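Local coordinates for protein ricin B-related lectin (Polyporus squamosus, PDB 5MUA) that binds galactose through a ricin-type beta-trefoil lectin region and also carries a papain-like, calcium-binding protease part that takes up the inhibitor E-64, at residues P89-Q101 / K107-L119. Numbering follows the deposited sequence. Where two conformers were deposited one is given.
Sequences PTGGDNQKWIISQ and KIKSKETGTFVTL. With GAL (beta-D-galactopyranose), chain J.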
# COMPACT_ATOMS: atom_id res chain seq x y z
N PRO B 89 24.86 -17.55 -7.57
CA PRO B 89 24.81 -17.83 -8.98
C PRO B 89 26.15 -17.73 -9.68
O PRO B 89 26.88 -16.72 -9.53
CB PRO B 89 23.88 -16.72 -9.54
CG PRO B 89 23.82 -15.65 -8.49
CD PRO B 89 23.97 -16.41 -7.18
N THR B 90 26.49 -18.74 -10.49
CA THR B 90 27.75 -18.69 -11.23
C THR B 90 27.56 -18.70 -12.75
O THR B 90 28.54 -18.54 -13.47
CB THR B 90 28.61 -19.92 -10.85
OG1 THR B 90 27.90 -21.08 -11.24
CG2 THR B 90 28.96 -19.92 -9.35
N GLY B 91 26.37 -19.04 -13.26
CA GLY B 91 26.21 -19.34 -14.66
C GLY B 91 26.78 -20.71 -15.06
O GLY B 91 26.74 -21.06 -16.22
N GLY B 92 27.29 -21.51 -14.12
CA GLY B 92 27.92 -22.79 -14.46
C GLY B 92 26.86 -23.84 -14.80
O GLY B 92 25.69 -23.78 -14.36
N ASP B 93 27.29 -24.87 -15.51
CA ASP B 93 26.39 -25.92 -15.92
C ASP B 93 25.99 -26.85 -14.74
O ASP B 93 25.00 -27.63 -14.85
CB ASP B 93 27.01 -26.71 -17.03
CG ASP B 93 26.85 -26.02 -18.37
OD1 ASP B 93 26.02 -25.10 -18.51
OD2 ASP B 93 27.51 -26.47 -19.29
N ASN B 94 26.75 -26.76 -13.65
CA ASN B 94 26.40 -27.49 -12.40
C ASN B 94 25.34 -26.75 -11.59
O ASN B 94 25.04 -27.14 -10.47
CB ASN B 94 27.63 -27.75 -11.53
CG ASN B 94 28.19 -26.45 -10.89
OD1 ASN B 94 28.25 -25.41 -11.56
ND2 ASN B 94 28.58 -26.53 -9.64
N GLN B 95 24.82 -25.65 -12.08
CA GLN B 95 23.55 -25.03 -11.56
C GLN B 95 22.39 -25.09 -12.56
O GLN B 95 21.36 -24.42 -12.37
CB GLN B 95 23.79 -23.56 -11.13
CG GLN B 95 24.90 -23.48 -10.08
CD GLN B 95 25.13 -22.09 -9.58
OE1 GLN B 95 24.62 -21.10 -10.17
NE2 GLN B 95 25.79 -22.00 -8.42
N LYS B 96 22.57 -25.81 -13.66
CA LYS B 96 21.54 -26.00 -14.63
C LYS B 96 21.07 -27.44 -14.56
O LYS B 96 21.90 -28.37 -14.41
CB LYS B 96 22.05 -25.73 -16.03
CG LYS B 96 22.36 -24.24 -16.26
CD LYS B 96 22.90 -24.03 -17.69
CE LYS B 96 22.85 -22.58 -18.14
NZ LYS B 96 23.82 -21.76 -17.43
N TRP B 97 19.76 -27.57 -14.65
CA TRP B 97 19.05 -28.83 -14.34
C TRP B 97 18.04 -29.18 -15.43
O TRP B 97 17.24 -28.33 -15.82
CB TRP B 97 18.36 -28.69 -12.99
CG TRP B 97 19.31 -28.42 -11.89
CD1 TRP B 97 19.60 -27.21 -11.34
CD2 TRP B 97 20.15 -29.37 -11.22
NE1 TRP B 97 20.57 -27.35 -10.42
CE2 TRP B 97 20.93 -28.65 -10.30
CE3 TRP B 97 20.34 -30.74 -11.33
CZ2 TRP B 97 21.86 -29.27 -9.43
CZ3 TRP B 97 21.25 -31.39 -10.42
CH2 TRP B 97 22.02 -30.67 -9.53
N ILE B 98 18.15 -30.39 -15.96
CA ILE B 98 17.30 -30.90 -17.01
C ILE B 98 16.22 -31.65 -16.27
O ILE B 98 16.50 -32.65 -15.57
CB ILE B 98 18.05 -31.78 -18.05
CG1 ILE B 98 19.11 -30.92 -18.80
CG2 ILE B 98 17.04 -32.27 -19.08
CD1 ILE B 98 20.11 -31.70 -19.68
N ILE B 99 14.99 -31.20 -16.44
CA ILE B 99 13.82 -31.76 -15.72
C ILE B 99 12.94 -32.41 -16.76
O ILE B 99 12.42 -31.73 -17.60
CB ILE B 99 13.09 -30.68 -14.96
CG1 ILE B 99 14.01 -30.13 -13.86
CG2 ILE B 99 11.82 -31.26 -14.31
CD1 ILE B 99 13.48 -28.88 -13.23
N SER B 100 12.77 -33.73 -16.64
CA SER B 100 12.12 -34.59 -17.64
C SER B 100 11.15 -35.58 -16.96
O SER B 100 11.31 -35.93 -15.76
CB SER B 100 13.23 -35.37 -18.39
OG SER B 100 13.73 -36.33 -17.46
N GLN B 101 10.19 -36.12 -17.74
CA GLN B 101 8.98 -36.89 -17.23
C GLN B 101 9.02 -38.43 -17.46
O GLN B 101 9.58 -38.87 -18.45
CB GLN B 101 7.72 -36.29 -17.91
CG GLN B 101 6.41 -36.53 -17.21
CD GLN B 101 5.21 -35.88 -17.90
OE1 GLN B 101 5.32 -34.87 -18.60
NE2 GLN B 101 4.05 -36.45 -17.70
N LYS B 107 12.32 -36.54 -13.23
CA LYS B 107 13.69 -36.58 -12.73
C LYS B 107 14.37 -35.21 -12.91
O LYS B 107 13.94 -34.43 -13.80
CB LYS B 107 14.49 -37.66 -13.46
CG LYS B 107 13.94 -39.07 -13.17
CD LYS B 107 14.79 -40.21 -13.72
CE LYS B 107 16.02 -40.36 -12.87
NZ LYS B 107 16.79 -41.57 -13.17
N ILE B 108 15.44 -34.99 -12.13
CA ILE B 108 16.20 -33.71 -12.13
C ILE B 108 17.68 -34.08 -12.38
O ILE B 108 18.38 -34.58 -11.51
CB ILE B 108 16.07 -32.96 -10.80
CG1 ILE B 108 14.60 -32.87 -10.36
CG2 ILE B 108 16.70 -31.58 -10.90
CD1 ILE B 108 14.43 -32.39 -8.94
N LYS B 109 18.18 -33.74 -13.58
CA LYS B 109 19.50 -34.16 -13.98
C LYS B 109 20.40 -32.96 -14.16
O LYS B 109 19.99 -31.98 -14.80
CB LYS B 109 19.41 -34.89 -15.31
CG LYS B 109 20.76 -35.45 -15.81
CD LYS B 109 20.57 -36.21 -17.07
CE LYS B 109 20.27 -35.28 -18.17
NZ LYS B 109 20.41 -35.90 -19.52
N SER B 110 21.60 -33.05 -13.58
CA SER B 110 22.63 -31.97 -13.75
C SER B 110 23.09 -31.89 -15.21
O SER B 110 23.47 -32.93 -15.81
CB SER B 110 23.81 -32.22 -12.86
OG SER B 110 24.89 -31.38 -13.26
N LYS B 111 23.01 -30.70 -15.80
CA LYS B 111 23.43 -30.53 -17.21
C LYS B 111 24.92 -30.85 -17.27
O LYS B 111 25.38 -31.41 -18.26
CB LYS B 111 23.25 -29.08 -17.67
CG LYS B 111 23.65 -28.88 -19.14
CD LYS B 111 23.69 -27.44 -19.49
CE LYS B 111 24.24 -27.14 -20.92
NZ LYS B 111 24.38 -25.65 -20.91
N GLU B 112 25.67 -30.51 -16.24
CA GLU B 112 27.11 -30.73 -16.31
C GLU B 112 27.46 -32.20 -16.33
O GLU B 112 28.23 -32.63 -17.21
CB GLU B 112 27.80 -30.06 -15.16
CG GLU B 112 29.21 -30.39 -14.68
CD GLU B 112 30.25 -29.69 -15.48
OE1 GLU B 112 31.40 -30.12 -15.40
OE2 GLU B 112 29.89 -28.70 -16.14
N THR B 113 26.87 -32.96 -15.41
CA THR B 113 27.32 -34.33 -15.17
C THR B 113 26.48 -35.43 -15.70
O THR B 113 26.97 -36.54 -15.82
CB THR B 113 27.49 -34.56 -13.68
OG1 THR B 113 26.22 -34.49 -13.05
CG2 THR B 113 28.45 -33.59 -13.07
N GLY B 114 25.22 -35.18 -16.06
CA GLY B 114 24.29 -36.26 -16.31
C GLY B 114 23.91 -37.04 -15.08
O GLY B 114 23.24 -38.07 -15.23
N THR B 115 24.35 -36.65 -13.87
CA THR B 115 23.89 -37.33 -12.65
C THR B 115 22.64 -36.68 -12.11
O THR B 115 22.29 -35.53 -12.47
CB THR B 115 24.97 -37.42 -11.57
OG1 THR B 115 25.37 -36.12 -11.18
CG2 THR B 115 26.21 -38.16 -12.10
N PHE B 116 21.92 -37.42 -11.29
CA PHE B 116 20.55 -37.05 -10.90
C PHE B 116 20.45 -36.68 -9.45
O PHE B 116 21.12 -37.25 -8.58
CB PHE B 116 19.59 -38.21 -11.17
CG PHE B 116 19.48 -38.56 -12.62
CD1 PHE B 116 18.61 -37.92 -13.42
CD2 PHE B 116 20.29 -39.55 -13.18
CE1 PHE B 116 18.49 -38.23 -14.78
CE2 PHE B 116 20.20 -39.86 -14.54
CZ PHE B 116 19.27 -39.22 -15.33
N VAL B 117 19.56 -35.74 -9.16
CA VAL B 117 19.27 -35.43 -7.78
C VAL B 117 18.60 -36.68 -7.14
O VAL B 117 17.58 -37.19 -7.67
CB VAL B 117 18.25 -34.25 -7.68
CG1 VAL B 117 17.83 -33.98 -6.25
CG2 VAL B 117 18.77 -33.00 -8.33
N THR B 118 19.13 -37.10 -6.01
CA THR B 118 18.85 -38.39 -5.42
C THR B 118 18.64 -38.28 -3.95
O THR B 118 19.37 -37.62 -3.29
CB THR B 118 20.02 -39.35 -5.72
OG1 THR B 118 20.29 -39.37 -7.15
CG2 THR B 118 19.78 -40.74 -5.16
N LEU B 119 17.59 -38.91 -3.42
CA LEU B 119 17.37 -38.99 -1.97
C LEU B 119 18.12 -40.22 -1.47
O LEU B 119 17.81 -41.32 -1.89
CB LEU B 119 15.87 -39.11 -1.68
CG LEU B 119 15.53 -39.25 -0.20
CD1 LEU B 119 16.16 -38.16 0.62
CD2 LEU B 119 14.03 -39.18 -0.01
C1 GAL J . 32.93 -25.01 -6.97
C2 GAL J . 31.76 -24.78 -7.93
C3 GAL J . 30.55 -24.13 -7.29
C4 GAL J . 30.20 -24.89 -6.01
C5 GAL J . 31.46 -25.05 -5.11
C6 GAL J . 31.24 -25.90 -3.88
O1 GAL J . 33.82 -25.82 -7.67
O2 GAL J . 32.22 -23.91 -8.99
O3 GAL J . 29.49 -24.13 -8.29
O4 GAL J . 29.71 -26.19 -6.42
O5 GAL J . 32.53 -25.69 -5.83
O6 GAL J . 32.41 -25.86 -3.09
O HOH W 1 27.41 -24.97 -21.44
O HOH W 2 29.54 -26.44 -14.46
O HOH W 3 23.57 -29.09 -12.37
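Lys96 O takes two donors: Lys111 N, at 2.9 Å and nearly straight (175° at the hydrogen), and water 3, which donates from 2.7 Å. The same water bridges Lys96 O and Ser110 OG across the contact and sits over the centre of one face of the Trp97 ring. Beyond this point strands 97-100 and 107-110 run antiparallel. Ile98 and Lys109 form one hydrogen-bonded pair, with Ile98 N to Lys109 O at 2.7 Å in the carbonyl plane; Ser100 and Lys107 form the next. On the buried side, the Trp97 ring reaches across to the second segment. Its CZ3 touches Ser110 CB and Val117 CG2, each at 3.6 Å, while CE3 packs on Ile108 CG2. Trp97 NE1 bonds Met71 O, a second anchor for the ring. On the other face, Ile98, in the conformer given, and Lys109 lie side by side. At the turn, Lys111 holds CG anti to its backbone N (chi1 -179°) and stays extended, which carries NZ to Asp93 OD1, 3.0 Å away. In this salt bridge NZ meets OD1 from above the carboxylate plane; Glu56 pairs with the same ammonium, and water 1 links it to Asp93 OD2. Asn94 ND2 donates to galactose O3 at 2.9 Å (175° at the hydrogen) and also bonds Leu73 O, beside Asp72 and His76, which also bind the sugar. The beta hairpin is an element of the ricin-type beta-trefoil: Gln95 and Trp97 fit the QxW motif of this lectin family, with Asn94 just before it in the galactose pocket.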